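Local structure of xylulokinase (Brucella ovis, 5VM1) at residues E376-L387 with Y473-H481. The protein probably phosphorylates D-xylulose to D-xylulose 5-phosphate at the expense of ATP, as a kinase of the FGGY family. Sequence-based numbering, arbitrary orientation.
Sequences EGVAFAIRDNLL and YDEAYQRYH
Phe380 is the knob at the centre of this helix pair, its ring pushed into a hole formed by Tyr473, Ala476, Tyr477 and Tyr480. CG lies anti to the carbonyl carbon (chi1 -65°), which sends the ring across to the other helix, where CA of Tyr477 sits over one face, 3.8 Å from the ring centroid. At the far end CZ meets CB of Ala476, and CE1 comes within 3.8 Å of CD2 of Tyr473. The three tyrosine rings all stand obliquely to the phenylalanine, so the cluster interlocks without a parallel stack.

Tyr480 and Tyr477 are knobs in the reverse direction, each set among residues of 376-387. The Tyr480 ring receives Phe380 CB almost squarely over its centre, 3.4 Å from the centroid, while its rim reaches the backbone at Gly377 and its OH the methyl of Ala381. At Tyr477, the neighbouring knob, Phe380 CD1 lies at the edge of the ring, while Arg383 covers one face. That arginine, bent at chi2 and chi3, lays CG and then its guanidinium over the ring, the two planes only 8° apart in an off-centre cation-pi stack.

Farther out the contacts turn polar. NH1 of Arg383 forms a salt bridge with OD1 of Asp474, the carboxylate meeting the guanidinium edge. The buried Asp384 links two tyrosines: OD1 accepts a hydrogen bond from Tyr477 OH, and a water joins OD2 to Tyr480 OH. Leu339 and Tyr341 also pack on Tyr480.

Helices 367-390 and 470-488 cross at 80°, their segment axes 10.1 Å apart. This is a near-perpendicular helix crossing whose aromatic side chains interlock as knobs in holes, joining helix 470-488 to 376-387 of the C-terminal FGGY family region, away from the predicted catalytic and substrate-binding residues.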
ATOM      1  N   GLU A 376      21.549  -7.101   4.232  1.00 27.59           N
ATOM      2  CA  GLU A 376      21.946  -6.085   5.210  1.00 25.88           C
ATOM      3  C   GLU A 376      21.576  -4.685   4.740  1.00 36.19           C
ATOM      4  O   GLU A 376      21.027  -3.887   5.514  1.00 34.61           O
ATOM      5  CB  GLU A 376      23.443  -6.158   5.464  1.00 27.08           C
ATOM      6  CG  GLU A 376      23.901  -7.267   6.358  1.00 39.87           C
ATOM      7  CD  GLU A 376      25.386  -7.576   6.158  1.00 45.45           C
ATOM      8  OE1 GLU A 376      26.038  -6.862   5.359  1.00 35.62           O
ATOM      9  OE2 GLU A 376      25.881  -8.537   6.794  1.00 55.61           O
ATOM     10  N   GLY A 377      21.849  -4.388   3.467  1.00 30.58           N
ATOM     11  CA  GLY A 377      21.591  -3.061   2.934  1.00 30.95           C
ATOM     12  C   GLY A 377      20.115  -2.706   2.914  1.00 35.75           C
ATOM     13  O   GLY A 377      19.734  -1.571   3.212  1.00 38.01           O
ATOM     14  N   VAL A 378      19.258  -3.656   2.535  1.00 35.10           N
ATOM     15  CA  VAL A 378      17.836  -3.353   2.593  1.00 27.51           C
ATOM     16  C   VAL A 378      17.410  -3.175   4.035  1.00 27.63           C
ATOM     17  O   VAL A 378      16.669  -2.244   4.350  1.00 43.18           O
ATOM     18  CB  VAL A 378      17.001  -4.435   1.886  1.00 25.95           C
ATOM     19  CG1 VAL A 378      15.539  -4.333   2.317  1.00 21.68           C
ATOM     20  CG2 VAL A 378      17.085  -4.236   0.402  1.00 27.34           C
ATOM     21  N   ALA A 379      17.949  -3.993   4.946  1.00 26.94           N
ATOM     22  CA  ALA A 379      17.679  -3.788   6.369  1.00 26.69           C
ATOM     23  C   ALA A 379      18.063  -2.374   6.804  1.00 34.47           C
ATOM     24  O   ALA A 379      17.293  -1.707   7.507  1.00 38.53           O
ATOM     25  CB  ALA A 379      18.431  -4.820   7.205  1.00 26.06           C
ATOM     26  N   PHE A 380      19.234  -1.887   6.358  1.00 25.38           N
ATOM     27  CA  PHE A 380      19.669  -0.531   6.690  1.00 35.44           C
ATOM     28  C   PHE A 380      18.750   0.537   6.098  1.00 36.58           C
ATOM     29  O   PHE A 380      18.462   1.548   6.757  1.00 43.57           O
ATOM     30  CB  PHE A 380      21.108  -0.315   6.214  1.00 31.75           C
ATOM     31  CG  PHE A 380      22.095  -1.159   6.919  1.00 27.36           C
ATOM     32  CD1 PHE A 380      21.939  -1.416   8.258  1.00 26.46           C
ATOM     33  CD2 PHE A 380      23.168  -1.728   6.246  1.00 33.90           C
ATOM     34  CE1 PHE A 380      22.838  -2.212   8.935  1.00 33.59           C
ATOM     35  CE2 PHE A 380      24.068  -2.532   6.909  1.00 37.64           C
ATOM     36  CZ  PHE A 380      23.902  -2.780   8.255  1.00 35.81           C
ATOM     37  N   ALA A 381      18.244   0.321   4.885  1.00 24.37           N
ATOM     38  CA  ALA A 381      17.239   1.239   4.345  1.00 37.48           C
ATOM     39  C   ALA A 381      15.991   1.264   5.218  1.00 36.15           C
ATOM     40  O   ALA A 381      15.420   2.328   5.460  1.00 39.25           O
ATOM     41  CB  ALA A 381      16.868   0.850   2.917  1.00 39.84           C
ATOM     42  N   ILE A 382      15.542   0.100   5.694  1.00 36.82           N
ATOM     43  CA  ILE A 382      14.427   0.084   6.640  1.00 44.09           C
ATOM     44  C   ILE A 382      14.780   0.882   7.896  1.00 38.53           C
ATOM     45  O   ILE A 382      13.959   1.634   8.417  1.00 40.50           O
ATOM     46  CB  ILE A 382      14.039  -1.367   6.989  1.00 43.38           C
ATOM     47  CG1 ILE A 382      13.533  -2.107   5.753  1.00 32.42           C
ATOM     48  CG2 ILE A 382      12.952  -1.385   8.062  1.00 23.96           C
ATOM     49  CD1 ILE A 382      13.379  -3.557   5.969  1.00 36.03           C
ATOM     50  N   ARG A 383      16.006   0.752   8.391  1.00 34.65           N
ATOM     51  CA  ARG A 383      16.402   1.537   9.558  1.00 37.82           C
ATOM     52  C   ARG A 383      16.440   3.029   9.233  1.00 39.46           C
ATOM     53  O   ARG A 383      16.133   3.866  10.091  1.00 39.66           O
ATOM     54  CB  ARG A 383      17.729   0.998  10.119  1.00 31.08           C
ATOM     55  CG  ARG A 383      18.789   1.972  10.415  1.00 31.82           C
ATOM     56  CD  ARG A 383      19.088   2.068  11.873  1.00 40.95           C
ATOM     57  NE  ARG A 383      20.129   1.171  12.389  1.00 44.18           N
ATOM     58  CZ  ARG A 383      20.988   1.535  13.350  1.00 48.67           C
ATOM     59  NH1 ARG A 383      21.904   0.688  13.815  1.00 35.16           N
ATOM     60  NH2 ARG A 383      20.944   2.778  13.833  1.00 49.57           N
ATOM     61  N   ASP A 384      16.834   3.386   8.010  1.00 35.76           N
ATOM     62  CA  ASP A 384      16.675   4.769   7.581  1.00 26.02           C
ATOM     63  C   ASP A 384      15.204   5.189   7.595  1.00 32.59           C
ATOM     64  O   ASP A 384      14.871   6.328   7.958  1.00 47.45           O
ATOM     65  CB  ASP A 384      17.300   4.992   6.198  1.00 22.88           C
ATOM     66  CG  ASP A 384      18.751   5.403   6.281  1.00 33.42           C
ATOM     67  OD1 ASP A 384      19.181   5.830   7.385  1.00 31.64           O
ATOM     68  OD2 ASP A 384      19.451   5.373   5.239  1.00 41.87           O
ATOM     69  N   ASN A 385      14.309   4.286   7.206  1.00 35.59           N
ATOM     70  CA  ASN A 385      12.891   4.621   7.228  1.00 40.29           C
ATOM     71  C   ASN A 385      12.379   4.805   8.656  1.00 41.97           C
ATOM     72  O   ASN A 385      11.648   5.764   8.938  1.00 45.71           O
ATOM     73  CB  ASN A 385      12.099   3.561   6.474  1.00 29.14           C
ATOM     74  CG  ASN A 385      12.055   3.853   5.001  1.00 39.97           C
ATOM     75  OD1 ASN A 385      11.000   4.144   4.420  1.00 36.68           O
ATOM     76  ND2 ASN A 385      13.235   3.854   4.392  1.00 34.60           N
ATOM     77  N   LEU A 386      12.759   3.902   9.569  1.00 38.22           N
ATOM     78  CA  LEU A 386      12.328   4.020  10.959  1.00 35.35           C
ATOM     79  C   LEU A 386      12.803   5.333  11.569  1.00 40.51           C
ATOM     80  O   LEU A 386      12.077   5.962  12.350  1.00 40.62           O
ATOM     81  CB  LEU A 386      12.813   2.816  11.771  1.00 28.62           C
ATOM     82  CG  LEU A 386      12.525   2.779  13.283  1.00 38.20           C
ATOM     83  CD1 LEU A 386      12.301   1.352  13.771  1.00 43.75           C
ATOM     84  CD2 LEU A 386      13.621   3.410  14.098  1.00 31.09           C
ATOM     85  N   LEU A 387      14.021   5.760  11.224  1.00 48.42           N
ATOM     86  CA  LEU A 387      14.534   7.035  11.725  1.00 43.75           C
ATOM     87  C   LEU A 387      13.693   8.211  11.219  1.00 49.16           C
ATOM     88  O   LEU A 387      13.468   9.182  11.958  1.00 55.95           O
ATOM     89  CB  LEU A 387      16.012   7.200  11.354  1.00 33.23           C
ATOM     90  CG  LEU A 387      17.107   6.382  12.079  1.00 38.23           C
ATOM     91  CD1 LEU A 387      18.510   6.815  11.668  1.00 44.49           C
ATOM     92  CD2 LEU A 387      16.992   6.362  13.591  1.00 32.29           C
ATOM     93  N   TYR A 473      26.294  -4.391  13.687  1.00 37.49           N
ATOM     94  CA  TYR A 473      25.300  -3.848  12.764  1.00 35.76           C
ATOM     95  C   TYR A 473      25.261  -2.322  12.806  1.00 35.77           C
ATOM     96  O   TYR A 473      25.021  -1.703  11.765  1.00 40.78           O
ATOM     97  CB  TYR A 473      23.911  -4.431  13.052  1.00 40.78           C
ATOM     98  CG  TYR A 473      23.506  -5.554  12.124  1.00 40.08           C
ATOM     99  CD1 TYR A 473      24.111  -6.811  12.208  1.00 42.05           C
ATOM    100  CD2 TYR A 473      22.559  -5.346  11.117  1.00 34.59           C
ATOM    101  CE1 TYR A 473      23.761  -7.842  11.345  1.00 35.10           C
ATOM    102  CE2 TYR A 473      22.214  -6.387  10.233  1.00 31.95           C
ATOM    103  CZ  TYR A 473      22.814  -7.623  10.361  1.00 33.35           C
ATOM    104  OH  TYR A 473      22.483  -8.639   9.497  1.00 34.61           O
ATOM    105  N   ASP A 474      25.479  -1.702  13.979  1.00 36.53           N
ATOM    106  CA  ASP A 474      25.605  -0.239  14.042  1.00 38.12           C
ATOM    107  C   ASP A 474      26.788   0.244  13.223  1.00 46.41           C
ATOM    108  O   ASP A 474      26.694   1.212  12.451  1.00 35.28           O
ATOM    109  CB  ASP A 474      25.804   0.242  15.484  1.00 42.86           C
ATOM    110  CG  ASP A 474      24.517   0.329  16.284  1.00 54.55           C
ATOM    111  OD1 ASP A 474      23.400   0.266  15.705  1.00 52.67           O
ATOM    112  OD2 ASP A 474      24.650   0.467  17.528  1.00 58.60           O
ATOM    113  N   GLU A 475      27.918  -0.433  13.385  1.00 55.60           N
ATOM    114  CA  GLU A 475      29.117  -0.052  12.665  1.00 55.52           C
ATOM    115  C   GLU A 475      28.870  -0.161  11.166  1.00 47.38           C
ATOM    116  O   GLU A 475      29.188   0.764  10.409  1.00 46.02           O
ATOM    117  CB  GLU A 475      30.255  -0.946  13.159  1.00 68.54           C
ATOM    118  CG  GLU A 475      31.622  -0.771  12.581  1.00 82.52           C
ATOM    119  CD  GLU A 475      32.514  -1.908  13.029  1.00 93.10           C
ATOM    120  OE1 GLU A 475      33.223  -2.492  12.177  1.00 97.47           O
ATOM    121  OE2 GLU A 475      32.471  -2.238  14.238  1.00 94.77           O
ATOM    122  N   ALA A 476      28.241  -1.259  10.733  1.00 35.44           N
ATOM    123  CA  ALA A 476      27.919  -1.422   9.321  1.00 32.76           C
ATOM    124  C   ALA A 476      26.823  -0.452   8.881  1.00 42.65           C
ATOM    125  O   ALA A 476      26.848   0.051   7.747  1.00 44.50           O
ATOM    126  CB  ALA A 476      27.514  -2.868   9.039  1.00 32.59           C
ATOM    127  N   TYR A 477      25.847  -0.180   9.754  1.00 42.66           N
ATOM    128  CA  TYR A 477      24.838   0.812   9.404  1.00 43.15           C
ATOM    129  C   TYR A 477      25.481   2.168   9.131  1.00 47.25           C
ATOM    130  O   TYR A 477      25.114   2.853   8.168  1.00 49.92           O
ATOM    131  CB  TYR A 477      23.756   0.960  10.492  1.00 36.85           C
ATOM    132  CG  TYR A 477      22.935   2.195  10.185  1.00 30.58           C
ATOM    133  CD1 TYR A 477      22.058   2.209   9.089  1.00 29.11           C
ATOM    134  CD2 TYR A 477      23.093   3.376  10.924  1.00 31.87           C
ATOM    135  CE1 TYR A 477      21.355   3.351   8.745  1.00 28.89           C
ATOM    136  CE2 TYR A 477      22.392   4.519  10.600  1.00 31.72           C
ATOM    137  CZ  TYR A 477      21.524   4.503   9.519  1.00 33.34           C
ATOM    138  OH  TYR A 477      20.839   5.644   9.210  1.00 32.44           O
ATOM    139  N   GLN A 478      26.447   2.572   9.966  1.00 45.62           N
ATOM    140  CA  GLN A 478      27.068   3.880   9.770  1.00 41.67           C
ATOM    141  C   GLN A 478      27.833   3.942   8.446  1.00 39.33           C
ATOM    142  O   GLN A 478      27.796   4.968   7.753  1.00 34.42           O
ATOM    143  CB  GLN A 478      27.967   4.221  10.960  1.00 36.75           C
ATOM    144  CG  GLN A 478      27.177   4.448  12.263  1.00 41.62           C
ATOM    145  CD  GLN A 478      26.271   5.678  12.212  1.00 57.29           C
ATOM    146  OE1 GLN A 478      26.423   6.548  11.346  1.00 64.98           O
ATOM    147  NE2 GLN A 478      25.276   5.717  13.099  1.00 56.54           N
ATOM    148  N   ARG A 479      28.496   2.843   8.060  1.00 33.38           N
ATOM    149  CA  ARG A 479      29.120   2.758   6.742  1.00 36.31           C
ATOM    150  C   ARG A 479      28.092   2.981   5.638  1.00 43.20           C
ATOM    151  O   ARG A 479      28.274   3.831   4.761  1.00 48.75           O
ATOM    152  CB  ARG A 479      29.774   1.384   6.580  1.00 43.22           C
ATOM    153  CG  ARG A 479      31.282   1.353   6.309  1.00 52.45           C
ATOM    154  CD  ARG A 479      31.940   0.245   7.147  1.00 50.77           C
ATOM    155  NE  ARG A 479      31.332  -1.059   6.873  1.00 47.96           N
ATOM    156  CZ  ARG A 479      31.283  -2.069   7.742  1.00 51.12           C
ATOM    157  NH1 ARG A 479      31.806  -1.926   8.968  1.00 40.82           N
ATOM    158  NH2 ARG A 479      30.697  -3.224   7.387  1.00 49.46           N
ATOM    159  N   TYR A 480      26.960   2.285   5.723  1.00 44.72           N
ATOM    160  CA  TYR A 480      25.902   2.432   4.730  1.00 42.85           C
ATOM    161  C   TYR A 480      25.401   3.870   4.676  1.00 40.50           C
ATOM    162  O   TYR A 480      25.129   4.410   3.596  1.00 30.91           O
ATOM    163  CB  TYR A 480      24.773   1.455   5.082  1.00 40.13           C
ATOM    164  CG  TYR A 480      23.462   1.604   4.340  1.00 33.28           C
ATOM    165  CD1 TYR A 480      22.523   2.571   4.717  1.00 27.11           C
ATOM    166  CD2 TYR A 480      23.135   0.738   3.311  1.00 28.69           C
ATOM    167  CE1 TYR A 480      21.322   2.696   4.060  1.00 31.24           C
ATOM    168  CE2 TYR A 480      21.935   0.856   2.640  1.00 38.05           C
ATOM    169  CZ  TYR A 480      21.025   1.834   3.023  1.00 39.60           C
ATOM    170  OH  TYR A 480      19.816   1.936   2.368  1.00 41.34           O
ATOM    171  N   HIS A 481      25.262   4.497   5.840  1.00 35.18           N
ATOM    172  CA  HIS A 481      24.737   5.854   5.913  1.00 36.56           C
ATOM    173  C   HIS A 481      25.716   6.875   5.330  1.00 33.18           C
ATOM    174  O   HIS A 481      25.294   7.841   4.684  1.00 33.37           O
ATOM    175  CB  HIS A 481      24.388   6.178   7.361  1.00 45.16           C
ATOM    176  CG  HIS A 481      23.620   7.450   7.523  1.00 49.10           C
ATOM    177  ND1 HIS A 481      23.982   8.432   8.418  1.00 47.48           N
ATOM    178  CD2 HIS A 481      22.494   7.889   6.912  1.00 47.33           C
ATOM    179  CE1 HIS A 481      23.118   9.427   8.345  1.00 51.64           C
ATOM    180  NE2 HIS A 481      22.208   9.124   7.435  1.00 52.22           N
TER
HETATM  181  O   HOH W   1      18.630   4.110   2.789  1.00 26.47           O